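Isomaltose glucohydrolase (Kribbella flavida, PDB 5Z3E) hydrolyses the alpha-1,6-glucosidic linkage of isomaltose from the non-reducing end, yielding beta-D-glucose and D-glucose. Local coordinates at residues L104-R108 with G177-D183; L216-T221 with T234-A238; P269-P274 with L322-N326. The protein carries 1 engineered substitution. One frame throughout, in Å; residues are numbered along the deposited sequence.

Interaction 1: L104-R108 with G177-D183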
# COMPACT_ATOMS: atom_id res chain seq x y z
N LEU A 104 -9.09 14.23 -6.03
CA LEU A 104 -8.03 14.57 -6.97
C LEU A 104 -8.46 15.60 -8.00
O LEU A 104 -7.68 16.49 -8.33
CB LEU A 104 -7.50 13.30 -7.67
CG LEU A 104 -6.74 12.37 -6.74
CD1 LEU A 104 -6.36 11.13 -7.52
CD2 LEU A 104 -5.58 13.05 -6.11
N ARG A 105 -9.69 15.51 -8.52
CA ARG A 105 -10.12 16.52 -9.47
C ARG A 105 -10.08 17.90 -8.81
O ARG A 105 -9.77 18.90 -9.46
CB ARG A 105 -11.51 16.24 -10.03
CG ARG A 105 -11.62 14.96 -10.87
CD ARG A 105 -12.95 14.90 -11.58
NE ARG A 105 -13.30 13.53 -11.97
CZ ARG A 105 -14.38 13.22 -12.66
NH1 ARG A 105 -15.16 14.15 -13.18
NH2 ARG A 105 -14.67 11.93 -12.86
N ARG A 106 -10.40 17.98 -7.52
CA ARG A 106 -10.32 19.24 -6.81
C ARG A 106 -8.90 19.79 -6.72
O ARG A 106 -8.75 20.99 -6.44
CB ARG A 106 -10.95 19.12 -5.42
CG ARG A 106 -12.46 19.17 -5.46
CD ARG A 106 -13.13 18.56 -4.23
NE ARG A 106 -12.69 19.24 -3.02
CZ ARG A 106 -12.83 18.71 -1.81
NH1 ARG A 106 -13.40 17.54 -1.65
NH2 ARG A 106 -12.36 19.38 -0.77
N ARG A 107 -7.89 18.95 -6.92
CA ARG A 107 -6.49 19.34 -6.92
C ARG A 107 -5.94 19.59 -8.32
O ARG A 107 -4.73 19.78 -8.47
CB ARG A 107 -5.65 18.29 -6.20
CG ARG A 107 -6.08 17.98 -4.78
CD ARG A 107 -6.14 19.16 -3.87
NE ARG A 107 -6.58 18.78 -2.55
CZ ARG A 107 -5.89 18.89 -1.42
NH1 ARG A 107 -6.44 18.47 -0.29
NH2 ARG A 107 -4.63 19.38 -1.44
N ARG A 108 -6.80 19.64 -9.35
CA ARG A 108 -6.33 19.89 -10.71
C ARG A 108 -5.52 21.16 -10.80
O ARG A 108 -4.48 21.20 -11.45
CB ARG A 108 -7.55 19.96 -11.62
CG ARG A 108 -7.29 20.31 -13.06
CD ARG A 108 -6.76 19.12 -13.87
NE ARG A 108 -5.34 18.98 -13.76
CZ ARG A 108 -4.65 18.03 -14.35
NH1 ARG A 108 -5.23 16.96 -14.84
NH2 ARG A 108 -3.34 18.17 -14.39
N GLY A 177 -9.74 12.25 -12.48
CA GLY A 177 -8.90 12.09 -11.30
C GLY A 177 -7.61 11.31 -11.61
O GLY A 177 -6.53 11.69 -11.15
N ILE A 178 -7.74 10.26 -12.42
CA ILE A 178 -6.56 9.57 -12.94
C ILE A 178 -5.60 10.55 -13.59
O ILE A 178 -4.38 10.47 -13.36
CB ILE A 178 -7.00 8.44 -13.90
CG1 ILE A 178 -7.64 7.29 -13.11
CG2 ILE A 178 -5.83 7.97 -14.75
CD1 ILE A 178 -8.36 6.26 -13.96
N ASP A 179 -6.11 11.46 -14.41
CA ASP A 179 -5.25 12.40 -15.11
C ASP A 179 -4.46 13.26 -14.14
O ASP A 179 -3.27 13.56 -14.39
CB ASP A 179 -6.08 13.31 -16.02
CG ASP A 179 -6.61 12.64 -17.28
OD1 ASP A 179 -6.11 11.57 -17.67
OD2 ASP A 179 -7.51 13.25 -17.92
N VAL A 180 -5.08 13.72 -13.05
CA VAL A 180 -4.37 14.51 -12.05
C VAL A 180 -3.22 13.68 -11.45
O VAL A 180 -2.09 14.15 -11.33
CB VAL A 180 -5.32 15.02 -10.95
CG1 VAL A 180 -4.56 15.72 -9.85
CG2 VAL A 180 -6.35 15.96 -11.54
N ALA A 181 -3.53 12.45 -11.03
CA ALA A 181 -2.51 11.60 -10.42
C ALA A 181 -1.37 11.30 -11.38
O ALA A 181 -0.20 11.31 -10.97
CB ALA A 181 -3.15 10.32 -9.92
N VAL A 182 -1.69 10.99 -12.64
CA VAL A 182 -0.65 10.70 -13.61
C VAL A 182 0.24 11.91 -13.82
O VAL A 182 1.47 11.81 -13.79
CB VAL A 182 -1.23 10.21 -14.95
CG1 VAL A 182 -0.15 10.16 -16.01
CG2 VAL A 182 -1.88 8.85 -14.80
N ASP A 183 -0.36 13.08 -14.05
CA ASP A 183 0.45 14.27 -14.28
C ASP A 183 1.38 14.54 -13.10
O ASP A 183 2.54 14.92 -13.27
CB ASP A 183 -0.44 15.49 -14.53
CG ASP A 183 -1.08 15.52 -15.92
OD1 ASP A 183 -0.63 14.81 -16.83
OD2 ASP A 183 -2.00 16.36 -16.08
O HOH W 1 -4.22 16.04 -17.48

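Interaction 2: L216-T221 with T234-A238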
# COMPACT_ATOMS: atom_id res chain seq x y z
N LEU A 216 1.83 3.44 -12.82
CA LEU A 216 2.14 3.87 -14.17
C LEU A 216 2.02 2.75 -15.18
O LEU A 216 1.50 2.94 -16.28
CB LEU A 216 3.52 4.52 -14.22
CG LEU A 216 3.68 5.83 -13.46
CD1 LEU A 216 5.10 6.33 -13.59
CD2 LEU A 216 2.68 6.89 -13.91
N VAL A 217 2.50 1.54 -14.83
CA VAL A 217 2.35 0.42 -15.74
C VAL A 217 0.87 0.06 -15.87
O VAL A 217 0.42 -0.28 -16.98
CB VAL A 217 3.21 -0.78 -15.31
CG1 VAL A 217 2.90 -2.01 -16.13
CG2 VAL A 217 4.68 -0.44 -15.43
N ALA A 218 0.11 0.15 -14.78
CA ALA A 218 -1.31 -0.17 -14.86
C ALA A 218 -2.00 0.74 -15.88
O ALA A 218 -2.76 0.25 -16.73
CB ALA A 218 -1.96 -0.06 -13.50
N VAL A 219 -1.79 2.05 -15.83
CA VAL A 219 -2.47 2.91 -16.79
C VAL A 219 -1.85 2.82 -18.17
O VAL A 219 -2.58 2.91 -19.17
CB VAL A 219 -2.55 4.40 -16.32
CG1 VAL A 219 -3.41 4.52 -15.08
CG2 VAL A 219 -1.19 5.04 -16.10
N GLY A 220 -0.54 2.64 -18.28
CA GLY A 220 0.11 2.61 -19.57
C GLY A 220 -0.13 1.36 -20.39
O GLY A 220 0.11 1.34 -21.59
N THR A 221 -0.62 0.29 -19.74
CA THR A 221 -0.96 -0.96 -20.41
C THR A 221 -2.46 -1.21 -20.44
O THR A 221 -2.90 -2.27 -20.83
CB THR A 221 -0.25 -2.15 -19.78
OG1 THR A 221 -0.72 -2.35 -18.44
CG2 THR A 221 1.24 -2.03 -19.80
N THR A 234 3.88 7.21 -19.53
CA THR A 234 3.80 6.40 -18.32
C THR A 234 4.74 5.20 -18.39
O THR A 234 5.38 4.86 -17.40
CB THR A 234 2.37 6.00 -17.99
OG1 THR A 234 1.81 5.15 -18.98
CG2 THR A 234 1.51 7.22 -17.70
N LEU A 235 4.80 4.53 -19.54
CA LEU A 235 5.69 3.37 -19.65
C LEU A 235 7.16 3.78 -19.73
O LEU A 235 8.03 3.04 -19.26
CB LEU A 235 5.30 2.46 -20.79
CG LEU A 235 3.91 1.83 -20.67
CD1 LEU A 235 3.73 0.75 -21.70
CD2 LEU A 235 3.65 1.27 -19.26
N GLN A 236 7.45 4.93 -20.33
CA GLN A 236 8.83 5.39 -20.39
C GLN A 236 9.33 5.75 -18.98
O GLN A 236 10.45 5.40 -18.62
CB GLN A 236 8.97 6.55 -21.35
CG GLN A 236 10.44 6.74 -21.76
CD GLN A 236 10.94 5.68 -22.74
OE1 GLN A 236 10.32 5.47 -23.78
NE2 GLN A 236 12.02 4.98 -22.45
N VAL A 237 8.50 6.43 -18.19
CA VAL A 237 8.88 6.75 -16.81
C VAL A 237 8.97 5.47 -15.98
O VAL A 237 9.90 5.33 -15.18
CB VAL A 237 7.94 7.80 -16.19
CG1 VAL A 237 8.12 7.88 -14.69
CG2 VAL A 237 8.20 9.14 -16.84
N ALA A 238 8.06 4.52 -16.17
CA ALA A 238 8.19 3.25 -15.45
C ALA A 238 9.55 2.61 -15.76
O ALA A 238 10.20 2.06 -14.86
CB ALA A 238 7.04 2.33 -15.76

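Interaction 3: P269-P274 with L322-N326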
# COMPACT_ATOMS: atom_id res chain seq x y z
N PRO A 269 8.52 -6.73 -0.76
CA PRO A 269 7.86 -7.69 -1.66
C PRO A 269 6.78 -7.05 -2.53
O PRO A 269 6.46 -7.60 -3.58
CB PRO A 269 7.31 -8.74 -0.69
CG PRO A 269 8.29 -8.69 0.48
CD PRO A 269 8.54 -7.21 0.63
N ALA A 270 6.18 -5.92 -2.12
CA ALA A 270 5.19 -5.26 -2.96
C ALA A 270 5.76 -4.87 -4.32
O ALA A 270 5.02 -4.72 -5.29
CB ALA A 270 4.65 -4.04 -2.27
N CYS A 271 7.08 -4.67 -4.40
CA CYS A 271 7.74 -4.37 -5.65
C CYS A 271 7.72 -5.52 -6.65
O CYS A 271 7.99 -5.31 -7.84
CB CYS A 271 9.19 -4.00 -5.38
SG CYS A 271 9.38 -2.50 -4.42
N VAL A 272 7.43 -6.73 -6.16
CA VAL A 272 7.26 -7.90 -7.00
C VAL A 272 5.77 -7.99 -7.32
O VAL A 272 5.34 -7.58 -8.41
CB VAL A 272 7.85 -9.16 -6.33
CG1 VAL A 272 7.72 -10.34 -7.26
CG2 VAL A 272 9.30 -8.94 -5.94
N VAL A 273 4.97 -8.46 -6.37
CA VAL A 273 3.52 -8.43 -6.48
C VAL A 273 2.98 -7.47 -5.42
O VAL A 273 3.29 -7.62 -4.24
CB VAL A 273 2.94 -9.84 -6.27
CG1 VAL A 273 1.44 -9.83 -6.29
CG2 VAL A 273 3.50 -10.80 -7.29
N PRO A 274 2.19 -6.46 -5.80
CA PRO A 274 1.53 -6.29 -7.11
C PRO A 274 2.23 -5.34 -8.06
O PRO A 274 1.76 -5.19 -9.18
CB PRO A 274 0.18 -5.71 -6.72
CG PRO A 274 0.49 -4.83 -5.54
CD PRO A 274 1.55 -5.61 -4.77
N LEU A 322 1.37 -9.36 2.82
CA LEU A 322 2.11 -9.03 1.61
C LEU A 322 3.12 -10.12 1.24
O LEU A 322 3.25 -10.50 0.08
CB LEU A 322 2.80 -7.68 1.83
CG LEU A 322 3.63 -7.17 0.69
CD1 LEU A 322 2.80 -6.92 -0.56
CD2 LEU A 322 4.35 -5.91 1.14
N LEU A 323 3.87 -10.59 2.24
CA LEU A 323 4.82 -11.67 1.98
C LEU A 323 4.07 -12.93 1.55
O LEU A 323 4.47 -13.59 0.59
CB LEU A 323 5.73 -11.91 3.18
CG LEU A 323 6.81 -12.96 2.96
CD1 LEU A 323 7.71 -12.66 1.77
CD2 LEU A 323 7.66 -13.11 4.23
N GLY A 324 2.98 -13.26 2.25
CA GLY A 324 2.21 -14.42 1.86
C GLY A 324 1.70 -14.35 0.43
O GLY A 324 1.71 -15.35 -0.30
N TRP A 325 1.21 -13.17 0.03
CA TRP A 325 0.71 -12.95 -1.33
C TRP A 325 1.83 -13.23 -2.33
O TRP A 325 1.65 -13.89 -3.34
CB TRP A 325 0.22 -11.51 -1.39
CG TRP A 325 -0.38 -11.02 -2.67
CD1 TRP A 325 -0.70 -11.70 -3.82
CD2 TRP A 325 -0.80 -9.67 -2.88
NE1 TRP A 325 -1.29 -10.83 -4.71
CE2 TRP A 325 -1.35 -9.59 -4.16
CE3 TRP A 325 -0.74 -8.52 -2.10
CZ2 TRP A 325 -1.86 -8.38 -4.68
CZ3 TRP A 325 -1.23 -7.35 -2.60
CH2 TRP A 325 -1.78 -7.28 -3.87
N ASN A 326 3.02 -12.70 -2.02
CA ASN A 326 4.18 -12.90 -2.87
C ASN A 326 4.63 -14.37 -2.92
O ASN A 326 5.02 -14.85 -4.00
CB ASN A 326 5.29 -11.97 -2.44
CG ASN A 326 5.14 -10.65 -3.15
OD1 ASN A 326 5.62 -10.53 -4.29
ND2 ASN A 326 4.40 -9.72 -2.57

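Interaction 1: L104-R108 with G177-D183
Arg108 and Asp183 form a salt bridge, with NH2 of Arg108 2.8 Å from OD2 of Asp183 and an N-H...O angle of 163°. OD2 offers the lone pair that points away from its sister oxygen and lies close to the guanidinium plane, although the guanidinium and carboxylate planes are turned 60° apart. A water closes a second route, donating to Asp183 OD2 at 2.6 Å and accepting a weak bond from Arg108 NH1. The chain of Arg108 leaves with CG anti to the backbone N (chi1 176°) and then bends at both chi2 and chi3, which lays the guanidinium over Val180, where CG2 of Val180 comes 3.6 Å from NH1 on one face. Below this polar layer, the CG2 methyl of Val180 also meets Leu104 O at 3.5 Å, and Leu104 CD1 touches Ala181 CB at 4.1 Å. At the other end, Arg105 CG lies 3.7 Å from Gly177 N, and the CA atoms of Arg105 and Gly177 are 4.9 Å apart. Farther out, Asp112 gives Arg108 NH2 a second carboxylate, while Leu115 packs on Asp183; both belong to helix 108-119, which follows directly after the turn. With an alanine at Arg108, Asp183 and Asp112 would probably lose the cation they share, and the CG2 methyl of Val180 its cover. With carboxylates of two different helices gripping one NH2, the chemistry implies a salt bridge stacked on an apolar contact, in which the shared arginine would probably help keep both aspartates ionised.

Interaction 2: L216-T221 with T234-A238
Leu216 and Thr234 meet without any ring, guanidinium or side-chain amide, and the flat groups at this contact are those of the backbone. The carbonyl oxygen of Leu216 has Thr234 CB 3.6 Å away and CD2 of Leu235 at 4.0 Å, while its own helix bond comes from Gly220 N. The carbonyl oxygen of Thr234 in turn has Leu216 CB at 3.7 Å, and it accepts from Ala238 N. Each backbone acceptor is thus satisfied within its own helix, and the two segments share no hydrogen bond. The tightest approach is at Gly220, whose CA lies 3.1 Å from Thr234 OG1. A beta carbon on Gly220 would fall within clashing distance of that oxygen and of Leu235 CD2, so its absence is what allows such proximity. Thr234 OG1 stands between its backbone N and carbonyl carbon (chi1 64°) and is hydrogen-bonded to Ser231 O one turn back, an arrangement that turns CG2 of Thr234 toward CG2 of Val219, at 3.8 Å. Leu235 lays its two methyls along the Gly220 backbone, and the side chain of Thr221 crosses that of Leu235 at about a right angle. Towards the other end, Leu216 CD1 presses on Val237 CG1 at 3.6 Å, and Val217 CG2 meets Ala238 CB at 3.7 Å. Val182 of helix 175-188 adds to the layer beside Val219 and Thr234. The axes of the short helical segments 216-220 and 234-238 approach to 8.5 Å at 151° between their directions, so these are consecutive, roughly antiparallel helices joined by a short connection: a helical hairpin, consistent with the (alpha/alpha)6 barrel of glycoside hydrolase family 15.

Interaction 3: P269-P274 with L322-N326
Asn326 clasps the backbone of Val273 with both ends of its amide. OD1 of Asn326 accepts from Val273 N at 3.0 Å, and ND2 of Asn326 donates to Val273 O at 2.9 Å (159°); each bond arrives in the carbonyl plane of its acceptor, on a lone pair. ND2 also donates to Leu322 O at 3.0 Å, almost straight (170°). That oxygen receives Asn326 N as well, from the other face of its carbonyl plane, so the amide is tied back to its own helix. Pro269 O takes a backbone bond from Val272 N and a weak one from Val273 N.

Beside this polar grip, the indole of Trp325, swung out with CG anti to the backbone N (chi1 -178°), offers one face to Val273 CG1, a CH-pi contact 3.6 Å from the centroid of the five-membered ring. Pro274, behind a cis peptide bond, makes an off-centre CH-pi contact through CD, 4.3 Å from the centroid of the six-membered ring of Trp325, and its CG touches Trp325 CH2. Leu322 CD1 packs on Ala270 CB at 3.8 Å, and Met387 covers Trp325 and Leu322 from helix 382-394. Three bonds probably fix the rotation of the buried amide, and the N and O of Val273 find partners in a side chain of the neighbouring helix.

Followed from the N terminus, the three contacts come in series, and none nests within or crosses another. Interaction 1 closes a long excursion of 68 residues, bringing the end of helix 90-105 against helix 175-188. Interaction 2 closes the shortest, 12 residues between its two segments, on helices 206-220 and 231-248. Interaction 3 spans 47 residues, joining the loop before helix 283-296 to helix 317-329. The first two touch: Val182 CG1 lies 3.8 Å from Thr234 CG2, so helix 175-188 serves both. Interaction 3 touches neither, and interactions 1 and 3 lie on opposite sides of the chain's centre. Helix 151-167 nevertheless packs against residues of all three.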